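Local coordinates for protein WipB (Legionella pneumophila, PDB 5NNY) that acts as a translocated Ser/Thr phosphatase that targets the host lysosomal nutrient-sensing machinery, the chain here being its phosphatase domain, at residues E40-P45 and R101-Y106; G53-V58 and L164-A169; F133-E138 and Y260-M265; K245-K250 and G254-L259. All blocks are in the same frame, centred on the assembly; numbering follows the deposited sequence.

Interaction 1: E40-P45 and R101-Y106; sequences EIYTLP and RGVIDY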
loop_
_atom_site.group_PDB
_atom_site.type_symbol
_atom_site.label_atom_id
_atom_site.label_comp_id
_atom_site.label_asym_id
_atom_site.label_seq_id
_atom_site.Cartn_x
_atom_site.Cartn_y
_atom_site.Cartn_z
ATOM N N GLU A 40 -12.096 20.134 1.406
ATOM C CA GLU A 40 -11.675 21.368 0.734
ATOM C C GLU A 40 -10.189 21.352 0.388
ATOM O O GLU A 40 -9.793 21.743 -0.718
ATOM C CB GLU A 40 -11.967 22.591 1.620
ATOM C CG GLU A 40 -11.805 23.910 0.847
ATOM C CD GLU A 40 -12.290 25.112 1.602
ATOM O OE1 GLU A 40 -12.970 24.941 2.644
ATOM O OE2 GLU A 40 -11.973 26.233 1.142
ATOM N N ILE A 41 -9.342 20.972 1.346
ATOM C CA ILE A 41 -7.908 20.900 1.068
ATOM C C ILE A 41 -7.648 19.858 -0.007
ATOM O O ILE A 41 -6.878 20.093 -0.946
ATOM C CB ILE A 41 -7.126 20.591 2.363
ATOM C CG1 ILE A 41 -7.075 21.835 3.278
ATOM C CG2 ILE A 41 -5.714 20.091 2.037
ATOM C CD1 ILE A 41 -6.516 21.565 4.680
ATOM N N TYR A 42 -8.309 18.695 0.104
ATOM C CA TYR A 42 -8.076 17.617 -0.847
ATOM C C TYR A 42 -8.417 18.032 -2.272
ATOM O O TYR A 42 -7.768 17.572 -3.221
ATOM C CB TYR A 42 -8.866 16.346 -0.455
ATOM C CG TYR A 42 -8.383 15.204 -1.307
ATOM C CD1 TYR A 42 -7.128 14.650 -1.082
ATOM C CD2 TYR A 42 -9.120 14.750 -2.401
ATOM C CE1 TYR A 42 -6.620 13.641 -1.909
ATOM C CE2 TYR A 42 -8.625 13.733 -3.227
ATOM C CZ TYR A 42 -7.365 13.200 -2.981
ATOM O OH TYR A 42 -6.858 12.197 -3.796
ATOM N N THR A 43 -9.396 18.922 -2.459
ATOM C CA THR A 43 -9.815 19.301 -3.806
ATOM C C THR A 43 -9.428 20.733 -4.152
ATOM O O THR A 43 -10.020 21.331 -5.050
ATOM C CB THR A 43 -11.319 19.081 -4.007
ATOM O OG1 THR A 43 -12.081 19.868 -3.084
ATOM C CG2 THR A 43 -11.659 17.617 -3.784
ATOM N N LEU A 44 -8.433 21.284 -3.458
ATOM C CA LEU A 44 -7.917 22.604 -3.805
ATOM C C LEU A 44 -7.487 22.612 -5.267
ATOM O O LEU A 44 -6.695 21.758 -5.672
ATOM C CB LEU A 44 -6.721 22.972 -2.925
ATOM C CG LEU A 44 -6.962 23.498 -1.509
ATOM C CD1 LEU A 44 -5.656 23.574 -0.714
ATOM C CD2 LEU A 44 -7.612 24.862 -1.590
ATOM N N PRO A 45 -7.975 23.551 -6.082
ATOM C CA PRO A 45 -7.543 23.593 -7.491
ATOM C C PRO A 45 -6.038 23.598 -7.676
ATOM O O PRO A 45 -5.541 22.947 -8.602
ATOM C CB PRO A 45 -8.184 24.889 -8.003
ATOM C CG PRO A 45 -9.451 24.994 -7.188
ATOM C CD PRO A 45 -9.125 24.441 -5.821
ATOM N N ARG A 101 -3.128 7.877 -8.684
ATOM C CA ARG A 101 -3.758 9.039 -9.312
ATOM C C ARG A 101 -4.124 10.152 -8.331
ATOM O O ARG A 101 -4.343 11.292 -8.773
ATOM C CB ARG A 101 -5.019 8.605 -10.056
ATOM C CG ARG A 101 -4.714 7.909 -11.368
ATOM C CD ARG A 101 -5.835 7.003 -11.841
ATOM N NE ARG A 101 -6.043 7.119 -13.284
ATOM C CZ ARG A 101 -5.243 6.609 -14.221
ATOM N NH1 ARG A 101 -5.538 6.786 -15.505
ATOM N NH2 ARG A 101 -4.150 5.931 -13.886
ATOM N N GLY A 102 -4.184 9.858 -7.036
ATOM C CA GLY A 102 -4.593 10.853 -6.053
ATOM C C GLY A 102 -3.626 12.029 -5.950
ATOM O O GLY A 102 -2.613 12.124 -6.656
ATOM N N VAL A 103 -3.945 12.942 -5.024
ATOM C CA VAL A 103 -3.345 14.281 -5.050
ATOM C C VAL A 103 -1.887 14.251 -4.597
ATOM O O VAL A 103 -1.008 14.826 -5.255
ATOM C CB VAL A 103 -4.172 15.265 -4.203
ATOM C CG1 VAL A 103 -3.439 16.582 -4.102
ATOM C CG2 VAL A 103 -5.525 15.476 -4.820
ATOM N N ILE A 104 -1.619 13.689 -3.418
ATOM C CA ILE A 104 -0.253 13.680 -2.890
ATOM C C ILE A 104 -0.146 12.624 -1.805
ATOM O O ILE A 104 -1.015 12.519 -0.933
ATOM C CB ILE A 104 0.174 15.078 -2.368
ATOM C CG1 ILE A 104 1.687 15.113 -2.082
ATOM C CG2 ILE A 104 -0.666 15.528 -1.169
ATOM C CD1 ILE A 104 2.228 16.542 -1.888
ATOM N N ASP A 105 0.942 11.848 -1.856
ATOM C CA ASP A 105 1.091 10.722 -0.933
ATOM C C ASP A 105 1.227 11.162 0.512
ATOM O O ASP A 105 0.938 10.369 1.412
ATOM C CB ASP A 105 2.296 9.861 -1.305
ATOM C CG ASP A 105 1.993 8.912 -2.445
ATOM O OD1 ASP A 105 0.787 8.656 -2.684
ATOM O OD2 ASP A 105 2.966 8.462 -3.122
ATOM N N TYR A 106 1.661 12.401 0.751
ATOM C CA TYR A 106 1.760 12.906 2.117
ATOM C C TYR A 106 0.453 12.735 2.878
ATOM O O TYR A 106 0.466 12.458 4.079
ATOM C CB TYR A 106 2.148 14.387 2.097
ATOM C CG TYR A 106 2.524 14.931 3.452
ATOM C CD1 TYR A 106 3.766 14.658 3.998
ATOM C CD2 TYR A 106 1.617 15.706 4.200
ATOM C CE1 TYR A 106 4.116 15.149 5.249
ATOM C CE2 TYR A 106 1.963 16.205 5.458
ATOM C CZ TYR A 106 3.214 15.924 5.965
ATOM O OH TYR A 106 3.582 16.404 7.192
#
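Tyr42, the last residue of helix 32-42, reaches the loop ahead of helix 105-117 with its hydroxyl and receives a hydrogen bond from the backbone amide of Val103. The distance from Val103 N to Tyr42 OH is 3.2 Å, and the angle of 146° at the hydrogen makes this a bent, rather long bond. A weak hydrogen bond to the carbonyl oxygen of Ala13 gives the phenol oxygen a second main-chain partner.

The rest is van der Waals packing. Val103 CG2 lies over one face of the Tyr42 ring in a CH-pi contact, 3.8 Å from the centroid and displaced toward the rim, so that it comes closest to Tyr42 CZ at 3.5 Å. Because this methyl stands beside the Val103 amide nitrogen, the residue meets the ring face and the hydroxyl together. A chi1 of -169°, with CG opposite the backbone nitrogen, swings the Tyr42 ring off the helix end and past the valine, the two side chains running in opposite directions. Next to them, Gly102 CA packs 3.5 Å from Tyr42 OH.

Arg101 and Gly102 close an Asp-Arg-Gly sequence like the signature of calcineurin-type phosphatases, and Ala13 and Asn14 belong to another such stretch; Tyr42 touches both. Around this buried contact, Phe107 of helix 105-117 packs on Tyr42, Leu47 lies against Val103, and helix 159-169 holds the loop through Asn159, which bonds to Gly102 O.

Interaction 2: G53-V58 and L164-A169; sequences GTEAPV and LQEAIA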
loop_
_atom_site.group_PDB
_atom_site.type_symbol
_atom_site.label_atom_id
_atom_site.label_comp_id
_atom_site.label_asym_id
_atom_site.label_seq_id
_atom_site.Cartn_x
_atom_site.Cartn_y
_atom_site.Cartn_z
ATOM N N GLY A 53 -2.662 22.350 -16.361
ATOM C CA GLY A 53 -1.639 21.670 -17.127
ATOM C C GLY A 53 -1.526 20.253 -16.618
ATOM O O GLY A 53 -2.324 19.804 -15.793
ATOM N N THR A 54 -0.520 19.544 -17.132
ATOM C CA THR A 54 -0.178 18.244 -16.568
ATOM C C THR A 54 0.078 18.360 -15.070
ATOM O O THR A 54 -0.470 17.588 -14.270
ATOM C CB THR A 54 1.059 17.674 -17.265
ATOM O OG1 THR A 54 2.196 18.493 -16.954
ATOM C CG2 THR A 54 0.862 17.656 -18.762
ATOM N N GLU A 55 0.892 19.339 -14.684
ATOM C CA GLU A 55 1.239 19.576 -13.294
ATOM C C GLU A 55 0.149 20.339 -12.566
ATOM O O GLU A 55 -0.493 21.225 -13.136
ATOM C CB GLU A 55 2.536 20.374 -13.215
ATOM C CG GLU A 55 3.688 19.623 -13.787
ATOM C CD GLU A 55 4.101 18.496 -12.889
ATOM O OE1 GLU A 55 4.958 18.742 -12.030
ATOM O OE2 GLU A 55 3.550 17.383 -13.006
ATOM N N ALA A 56 -0.047 19.993 -11.299
ATOM C CA ALA A 56 -0.880 20.817 -10.441
ATOM C C ALA A 56 -0.340 22.243 -10.445
ATOM O O ALA A 56 0.884 22.441 -10.479
ATOM C CB ALA A 56 -0.896 20.273 -9.013
ATOM N N PRO A 57 -1.212 23.254 -10.433
ATOM C CA PRO A 57 -0.729 24.646 -10.519
ATOM C C PRO A 57 0.311 25.017 -9.478
ATOM O O PRO A 57 1.205 25.829 -9.773
ATOM C CB PRO A 57 -2.017 25.456 -10.341
ATOM C CG PRO A 57 -3.072 24.574 -10.962
ATOM C CD PRO A 57 -2.677 23.157 -10.583
ATOM N N VAL A 58 0.238 24.437 -8.273
ATOM C CA VAL A 58 1.134 24.847 -7.188
ATOM C C VAL A 58 2.599 24.656 -7.589
ATOM O O VAL A 58 3.469 25.435 -7.191
ATOM C CB VAL A 58 0.787 24.093 -5.887
ATOM C CG1 VAL A 58 0.916 22.577 -6.052
ATOM C CG2 VAL A 58 1.659 24.571 -4.739
ATOM N N LEU A 164 4.610 14.289 -4.282
ATOM C CA LEU A 164 5.430 14.222 -3.072
ATOM C C LEU A 164 6.870 14.622 -3.365
ATOM O O LEU A 164 7.457 15.434 -2.645
ATOM C CB LEU A 164 5.383 12.815 -2.481
ATOM C CG LEU A 164 6.089 12.685 -1.126
ATOM C CD1 LEU A 164 5.408 13.525 -0.068
ATOM C CD2 LEU A 164 6.157 11.235 -0.699
ATOM N N GLN A 165 7.456 14.049 -4.428
ATOM C CA GLN A 165 8.819 14.403 -4.831
ATOM C C GLN A 165 8.973 15.897 -5.052
ATOM O O GLN A 165 9.962 16.500 -4.623
ATOM C CB GLN A 165 9.180 13.654 -6.110
ATOM C CG GLN A 165 9.257 12.177 -5.914
ATOM C CD GLN A 165 9.416 11.446 -7.226
ATOM O OE1 GLN A 165 8.677 11.690 -8.179
ATOM N NE2 GLN A 165 10.380 10.544 -7.281
ATOM N N GLU A 166 8.021 16.503 -5.752
ATOM C CA GLU A 166 8.105 17.930 -6.025
ATOM C C GLU A 166 7.956 18.751 -4.756
ATOM O O GLU A 166 8.587 19.806 -4.610
ATOM C CB GLU A 166 7.023 18.326 -7.014
ATOM C CG GLU A 166 7.170 17.646 -8.351
ATOM C CD GLU A 166 6.075 18.077 -9.275
ATOM O OE1 GLU A 166 5.005 17.424 -9.293
ATOM O OE2 GLU A 166 6.274 19.110 -9.942
ATOM N N ALA A 167 7.087 18.318 -3.843
ATOM C CA ALA A 167 6.948 19.070 -2.601
ATOM C C ALA A 167 8.221 18.977 -1.776
ATOM O O ALA A 167 8.628 19.950 -1.129
ATOM C CB ALA A 167 5.735 18.583 -1.806
ATOM N N ILE A 168 8.880 17.819 -1.798
ATOM C CA ILE A 168 10.152 17.709 -1.094
ATOM C C ILE A 168 11.200 18.591 -1.760
ATOM O O ILE A 168 11.965 19.295 -1.084
ATOM C CB ILE A 168 10.608 16.244 -1.025
ATOM C CG1 ILE A 168 9.649 15.438 -0.144
ATOM C CG2 ILE A 168 12.010 16.166 -0.468
ATOM C CD1 ILE A 168 9.865 13.926 -0.262
ATOM N N ALA A 169 11.237 18.580 -3.095
ATOM C CA ALA A 169 12.183 19.416 -3.829
ATOM C C ALA A 169 11.961 20.899 -3.546
ATOM O O ALA A 169 12.922 21.685 -3.514
ATOM C CB ALA A 169 12.075 19.147 -5.330
HETATM O O HOH W 1 2.104 17.904 -10.536
#
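Glu55 and Glu166 bring their carboxyl groups together from opposite directions, and these two residues make the whole direct contact between the loop 53-58 and segment 164-169 of helix 159-169. Glu55 OE1 is the oxygen that advances: it lies 2.5 Å from Glu166 OE2 and 3.0 Å from Glu166 OE1, facing both oxygens of its partner. The two carboxyl planes are turned 26° from each other. Beyond CG the Glu166 chain is extended and reaches straight out from the helix, whereas Glu55 folds back at its second torsion (chi2 -72°), which keeps OE2 near the water held by Ala56 N while OE1 points across to Glu166.

Water supplies a second link. One molecule accepts from the backbone amide of Ala56, at 3.1 Å from Ala56 N, and donates to Glu166 OE1 at 3.2 Å, tying the loop main chain to the helix side chain. The same water is 2.9 Å from Glu55 OE2.

His162, a turn earlier on helix 159-169, adds a weak hydrogen bond to Glu55 OE1, and Phe59 packs against the Glu166 side chain. The site lies at the surface, where the loop between helices 32-42 and 64-79 passes this helix.

Two carboxylates this close would repel if both were charged, so the pair probably shares one proton; the acid that keeps it would probably have a raised apparent pKa, and the join may be sensitive to pH.

Interaction 3: F133-E138 and Y260-M265; sequences FVEACE and YTHDMM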
loop_
_atom_site.group_PDB
_atom_site.type_symbol
_atom_site.label_atom_id
_atom_site.label_comp_id
_atom_site.label_asym_id
_atom_site.label_seq_id
_atom_site.Cartn_x
_atom_site.Cartn_y
_atom_site.Cartn_z
ATOM N N PHE A 133 6.998 2.978 -3.845
ATOM C CA PHE A 133 7.327 3.737 -2.635
ATOM C C PHE A 133 8.360 2.997 -1.780
ATOM O O PHE A 133 9.319 3.610 -1.274
ATOM C CB PHE A 133 6.048 4.022 -1.836
ATOM C CG PHE A 133 6.272 4.858 -0.595
ATOM C CD1 PHE A 133 6.590 6.201 -0.705
ATOM C CD2 PHE A 133 6.205 4.279 0.664
ATOM C CE1 PHE A 133 6.798 6.984 0.432
ATOM C CE2 PHE A 133 6.390 5.045 1.815
ATOM C CZ PHE A 133 6.705 6.405 1.690
ATOM N N VAL A 134 8.188 1.680 -1.635
ATOM C CA VAL A 134 9.147 0.857 -0.905
ATOM C C VAL A 134 10.542 1.029 -1.496
ATOM O O VAL A 134 11.527 1.241 -0.783
ATOM C CB VAL A 134 8.708 -0.619 -0.939
ATOM C CG1 VAL A 134 9.861 -1.506 -0.481
ATOM C CG2 VAL A 134 7.457 -0.822 -0.092
ATOM N N GLU A 135 10.650 0.875 -2.812
ATOM C CA GLU A 135 11.953 0.913 -3.461
ATOM C C GLU A 135 12.598 2.276 -3.303
ATOM O O GLU A 135 13.781 2.373 -2.972
ATOM C CB GLU A 135 11.813 0.558 -4.943
ATOM C CG GLU A 135 13.170 0.290 -5.627
ATOM C CD GLU A 135 13.025 0.123 -7.130
ATOM O OE1 GLU A 135 12.992 1.161 -7.837
ATOM O OE2 GLU A 135 12.916 -1.037 -7.584
ATOM N N ALA A 136 11.826 3.338 -3.545
ATOM C CA ALA A 136 12.316 4.697 -3.352
ATOM C C ALA A 136 12.877 4.888 -1.954
ATOM O O ALA A 136 13.957 5.466 -1.783
ATOM C CB ALA A 136 11.187 5.694 -3.607
ATOM N N CYS A 137 12.163 4.411 -0.939
ATOM C CA CYS A 137 12.621 4.611 0.430
ATOM C C CYS A 137 13.822 3.740 0.750
ATOM O O CYS A 137 14.766 4.200 1.407
ATOM C CB CYS A 137 11.484 4.330 1.415
ATOM S SG CYS A 137 10.182 5.576 1.368
ATOM N N GLU A 138 13.810 2.482 0.294
ATOM C CA GLU A 138 14.925 1.579 0.578
ATOM C C GLU A 138 16.219 2.014 -0.109
ATOM O O GLU A 138 17.313 1.751 0.407
ATOM C CB GLU A 138 14.579 0.154 0.137
ATOM C CG GLU A 138 13.540 -0.554 0.981
ATOM C CD GLU A 138 13.432 -2.016 0.605
ATOM O OE1 GLU A 138 13.852 -2.374 -0.525
ATOM O OE2 GLU A 138 12.952 -2.798 1.440
ATOM N N TYR A 260 12.715 -8.917 -6.553
ATOM C CA TYR A 260 12.291 -8.815 -7.946
ATOM C C TYR A 260 13.398 -8.091 -8.705
ATOM O O TYR A 260 14.227 -7.393 -8.114
ATOM C CB TYR A 260 10.963 -8.046 -8.087
ATOM C CG TYR A 260 11.070 -6.626 -7.534
ATOM C CD1 TYR A 260 11.562 -5.591 -8.323
ATOM C CD2 TYR A 260 10.685 -6.325 -6.217
ATOM C CE1 TYR A 260 11.683 -4.288 -7.836
ATOM C CE2 TYR A 260 10.793 -5.018 -5.722
ATOM C CZ TYR A 260 11.298 -4.013 -6.532
ATOM O OH TYR A 260 11.411 -2.721 -6.057
ATOM N N THR A 261 13.372 -8.209 -10.027
ATOM C CA THR A 261 14.189 -7.337 -10.865
ATOM C C THR A 261 13.263 -6.518 -11.754
ATOM O O THR A 261 12.088 -6.844 -11.921
ATOM C CB THR A 261 15.200 -8.143 -11.692
ATOM O OG1 THR A 261 14.502 -9.029 -12.560
ATOM C CG2 THR A 261 16.098 -8.961 -10.784
ATOM N N HIS A 262 13.786 -5.418 -12.301
ATOM C CA HIS A 262 12.899 -4.513 -13.022
ATOM C C HIS A 262 12.378 -5.132 -14.318
ATOM O O HIS A 262 11.283 -4.785 -14.769
ATOM C CB HIS A 262 13.596 -3.175 -13.274
ATOM C CG HIS A 262 13.783 -2.363 -12.024
ATOM N ND1 HIS A 262 15.023 -2.017 -11.527
ATOM C CD2 HIS A 262 12.880 -1.851 -11.155
ATOM C CE1 HIS A 262 14.874 -1.310 -10.419
ATOM N NE2 HIS A 262 13.583 -1.200 -10.168
ATOM N N ASP A 263 13.121 -6.058 -14.919
ATOM C CA ASP A 263 12.599 -6.722 -16.113
ATOM C C ASP A 263 11.333 -7.515 -15.785
ATOM O O ASP A 263 10.416 -7.627 -16.612
ATOM C CB ASP A 263 13.677 -7.619 -16.737
ATOM C CG ASP A 263 14.162 -8.712 -15.796
ATOM O OD1 ASP A 263 15.003 -8.430 -14.910
ATOM O OD2 ASP A 263 13.704 -9.874 -15.944
ATOM N N MET A 264 11.272 -8.082 -14.578
ATOM C CA MET A 264 10.057 -8.779 -14.152
ATOM C C MET A 264 8.874 -7.827 -14.098
ATOM O O MET A 264 7.739 -8.208 -14.395
ATOM C CB MET A 264 10.261 -9.423 -12.784
ATOM C CG MET A 264 11.323 -10.478 -12.704
ATOM S SD MET A 264 11.486 -10.905 -10.969
ATOM C CE MET A 264 13.022 -11.813 -10.917
ATOM N N MET A 265 9.116 -6.583 -13.704
ATOM C CA MET A 265 8.008 -5.645 -13.544
ATOM C C MET A 265 7.543 -5.102 -14.892
ATOM O O MET A 265 6.346 -4.853 -15.092
ATOM C CB MET A 265 8.425 -4.509 -12.592
ATOM C CG MET A 265 8.874 -5.031 -11.233
ATOM S SD MET A 265 7.602 -6.056 -10.456
ATOM C CE MET A 265 6.627 -4.801 -9.625
#
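Glu135 OE2 accepts two hydrogen bonds from across the contact, one from His262 NE2 and one from Tyr260 OH, each 2.7 Å long. The imidazole comes to the syn side of the carboxylate, somewhat out of its plane, and the hydrogen bond is bent, with an angle of 137° at the hydrogen. The phenol instead arrives from above the carboxylate plane, 36° out of it. The two donors thus use different approaches to one oxygen and together should restrict the rotation of the acid group. The imidazole stands almost perpendicular to the carboxylate, while the phenol ring is turned only modestly from it.

Glu135 points across to segment 260-265, its chain extended beyond CG. Its helix, 128-138, follows strand 121-125 of the central sheet in the calcineurin-like phosphoesterase fold, and the His-carboxylate bond ties it to the start of helix 262-270. Tyr260 contributes from the connection ahead of that helix: a chi1 of 59° turns the ring so that its hydroxyl reaches Glu135, although the first bond of the side chain does not point that way.

At the N-cap position Thr261 makes no capping bond with its side chain. Two residues on, Asp263 OD2 forms a salt bridge with Arg267.

Packing around the polar group is close. Tyr260 OH lies 3.5 Å from both CB and CG of Glu135, and Leu152 of helix 150-153 touches Glu135, Tyr260, His262 and Met265. Farther along helix 262-270, Met265 rests on Ala282 and Trp286.

Interaction 4: K245-K250 and G254-L259; sequences KKFAEK and GEIHTL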
loop_
_atom_site.group_PDB
_atom_site.type_symbol
_atom_site.label_atom_id
_atom_site.label_comp_id
_atom_site.label_asym_id
_atom_site.label_seq_id
_atom_site.Cartn_x
_atom_site.Cartn_y
_atom_site.Cartn_z
ATOM N N LYS A 245 6.378 -13.621 7.734
ATOM C CA LYS A 245 7.466 -13.388 8.684
ATOM C C LYS A 245 8.783 -13.189 7.959
ATOM O O LYS A 245 9.556 -12.290 8.303
ATOM C CB LYS A 245 7.606 -14.550 9.665
ATOM C CG LYS A 245 8.727 -14.360 10.691
ATOM C CD LYS A 245 8.893 -15.588 11.590
ATOM C CE LYS A 245 9.816 -15.319 12.774
ATOM N NZ LYS A 245 10.046 -16.537 13.616
ATOM N N LYS A 246 9.064 -14.036 6.972
ATOM C CA LYS A 246 10.249 -13.842 6.146
ATOM C C LYS A 246 10.183 -12.517 5.399
ATOM O O LYS A 246 11.200 -11.825 5.260
ATOM C CB LYS A 246 10.403 -15.008 5.162
ATOM C CG LYS A 246 10.736 -16.343 5.833
ATOM C CD LYS A 246 12.087 -16.236 6.533
ATOM C CE LYS A 246 12.595 -17.574 7.022
ATOM N NZ LYS A 246 11.614 -18.234 7.903
ATOM N N PHE A 247 8.993 -12.135 4.927
ATOM C CA PHE A 247 8.863 -10.867 4.216
ATOM C C PHE A 247 9.175 -9.696 5.136
ATOM O O PHE A 247 9.880 -8.752 4.746
ATOM C CB PHE A 247 7.454 -10.722 3.616
ATOM C CG PHE A 247 7.244 -9.411 2.898
ATOM C CD1 PHE A 247 7.736 -9.224 1.613
ATOM C CD2 PHE A 247 6.576 -8.371 3.506
ATOM C CE1 PHE A 247 7.553 -8.013 0.952
ATOM C CE2 PHE A 247 6.396 -7.161 2.852
ATOM C CZ PHE A 247 6.882 -6.993 1.577
ATOM N N ALA A 248 8.670 -9.752 6.370
ATOM C CA ALA A 248 8.938 -8.704 7.348
ATOM C C ALA A 248 10.421 -8.589 7.664
ATOM O O ALA A 248 10.904 -7.491 7.948
ATOM C CB ALA A 248 8.148 -8.967 8.626
ATOM N N GLU A 249 11.161 -9.704 7.634
ATOM C CA GLU A 249 12.611 -9.609 7.792
ATOM C C GLU A 249 13.239 -8.830 6.646
ATOM O O GLU A 249 14.162 -8.038 6.865
ATOM C CB GLU A 249 13.227 -11.001 7.904
ATOM C CG GLU A 249 12.927 -11.648 9.251
ATOM C CD GLU A 249 13.241 -13.135 9.273
ATOM O OE1 GLU A 249 12.828 -13.810 10.244
ATOM O OE2 GLU A 249 13.894 -13.628 8.328
ATOM N N LYS A 250 12.763 -9.052 5.418
ATOM C CA LYS A 250 13.218 -8.245 4.292
ATOM C C LYS A 250 12.832 -6.788 4.477
ATOM O O LYS A 250 13.608 -5.895 4.139
ATOM C CB LYS A 250 12.622 -8.748 2.978
ATOM C CG LYS A 250 12.981 -10.165 2.569
ATOM C CD LYS A 250 14.447 -10.328 2.268
ATOM C CE LYS A 250 14.742 -11.792 1.952
ATOM N NZ LYS A 250 16.198 -12.060 1.942
ATOM N N GLY A 254 15.626 -3.580 4.771
ATOM C CA GLY A 254 15.632 -2.699 3.623
ATOM C C GLY A 254 15.875 -3.423 2.321
ATOM O O GLY A 254 16.492 -2.856 1.409
ATOM N N GLU A 255 15.423 -4.679 2.217
ATOM C CA GLU A 255 15.746 -5.542 1.085
ATOM C C GLU A 255 14.511 -6.075 0.362
ATOM O O GLU A 255 14.617 -7.052 -0.383
ATOM C CB GLU A 255 16.622 -6.704 1.554
ATOM C CG GLU A 255 17.993 -6.241 2.100
ATOM C CD GLU A 255 18.934 -7.400 2.348
ATOM O OE1 GLU A 255 19.891 -7.576 1.562
ATOM O OE2 GLU A 255 18.701 -8.152 3.314
ATOM N N ILE A 256 13.338 -5.467 0.568
ATOM C CA ILE A 256 12.184 -5.827 -0.259
ATOM C C ILE A 256 12.535 -5.670 -1.730
ATOM O O ILE A 256 12.120 -6.473 -2.576
ATOM C CB ILE A 256 10.952 -4.976 0.103
ATOM C CG1 ILE A 256 10.415 -5.358 1.478
ATOM C CG2 ILE A 256 9.844 -5.159 -0.929
ATOM C CD1 ILE A 256 9.456 -4.305 2.059
ATOM N N HIS A 257 13.334 -4.645 -2.055
ATOM C CA HIS A 257 13.661 -4.382 -3.451
ATOM C C HIS A 257 14.491 -5.501 -4.084
ATOM O O HIS A 257 14.605 -5.538 -5.312
ATOM C CB HIS A 257 14.402 -3.040 -3.594
ATOM C CG HIS A 257 15.803 -3.066 -3.071
ATOM N ND1 HIS A 257 16.109 -2.816 -1.750
ATOM C CD2 HIS A 257 16.982 -3.313 -3.690
ATOM C CE1 HIS A 257 17.415 -2.904 -1.576
ATOM N NE2 HIS A 257 17.969 -3.198 -2.739
ATOM N N THR A 258 15.077 -6.406 -3.286
ATOM C CA THR A 258 15.817 -7.545 -3.824
ATOM C C THR A 258 14.908 -8.716 -4.203
ATOM O O THR A 258 15.404 -9.732 -4.720
ATOM C CB THR A 258 16.875 -8.040 -2.822
ATOM O OG1 THR A 258 16.226 -8.695 -1.729
ATOM C CG2 THR A 258 17.735 -6.885 -2.271
ATOM N N LEU A 259 13.599 -8.613 -3.959
ATOM C CA LEU A 259 12.700 -9.734 -4.232
ATOM C C LEU A 259 12.218 -9.796 -5.680
ATOM O O LEU A 259 11.406 -10.673 -5.991
ATOM C CB LEU A 259 11.500 -9.687 -3.294
ATOM C CG LEU A 259 11.867 -9.819 -1.811
ATOM C CD1 LEU A 259 10.662 -9.521 -0.915
ATOM C CD2 LEU A 259 12.400 -11.229 -1.519
#
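Phe247 meets Ile256 and Leu259 through CD1, CE1 and CZ of its ring, both branched chains crossing it obliquely. With CG anti to the backbone nitrogen, a chi1 of 178° brings the end of the ring to the turn that follows helix 233-253, and CZ comes 3.8 Å from Ile256 CD1. Leu259 CD1 lies 3.9 Å from Phe247 CD1 and equally far from CE1. On the isoleucine, CG1 stands beside the backbone nitrogen, a setting that brings CG1 as well as CD1 to the ring.

Along the chain between Phe247 and Ile256 the helix ends in a Schellman motif. Gly254 takes a positive phi, and the amide of Glu255 returns to Lys250 O in a nearly straight bond (2.9 Å from Glu255 N, 172° at the hydrogen). The chain then enters the short 3-10 segment 256-258, where Glu255 O accepts from both Thr258 N and Thr258 OG1; the hydroxyl, 2.7 Å away, lies in the carbonyl plane.

Lys250 bends at its second torsion (chi2 -65°) and lays its aliphatic part along the turn, CD reaching 4.3 Å from Glu255 CB and CE 4.2 Å from Leu259 CD2. Its NZ stays 4.8 Å from Glu255 OE2, a carboxylate oxygen that bonds with Ser253 OG. Phe224 of helix 214-224 packs against Phe247, Lys250 and Leu259, while Leu190 and Ile192 of strand 190-198 border the phenylalanine.

The four contacts form two neighbouring pairs. Interactions 1 and 2, with centres 11 Å apart, touch through packing, notably Ile104 and Tyr106 against Leu164. Interactions 3 and 4, with centres 12 Å apart, meet through Glu138, whose carboxylate probably hydrogen-bonds to His257 ND1 at 2.6 Å from OE1 and to Ile256 N at 2.8 Å from OE2. In sequence, interaction 4 lies within the loop closed by interaction 3. Interactions 1 and 4 are about 31 Å apart between centres, on opposite sides of the chain's centre. Segment 101-106 begins inside one signature-like sequence and 133-138 follows another; such sequences carry metal ligands in relatives, consistent with an active site near the sheet.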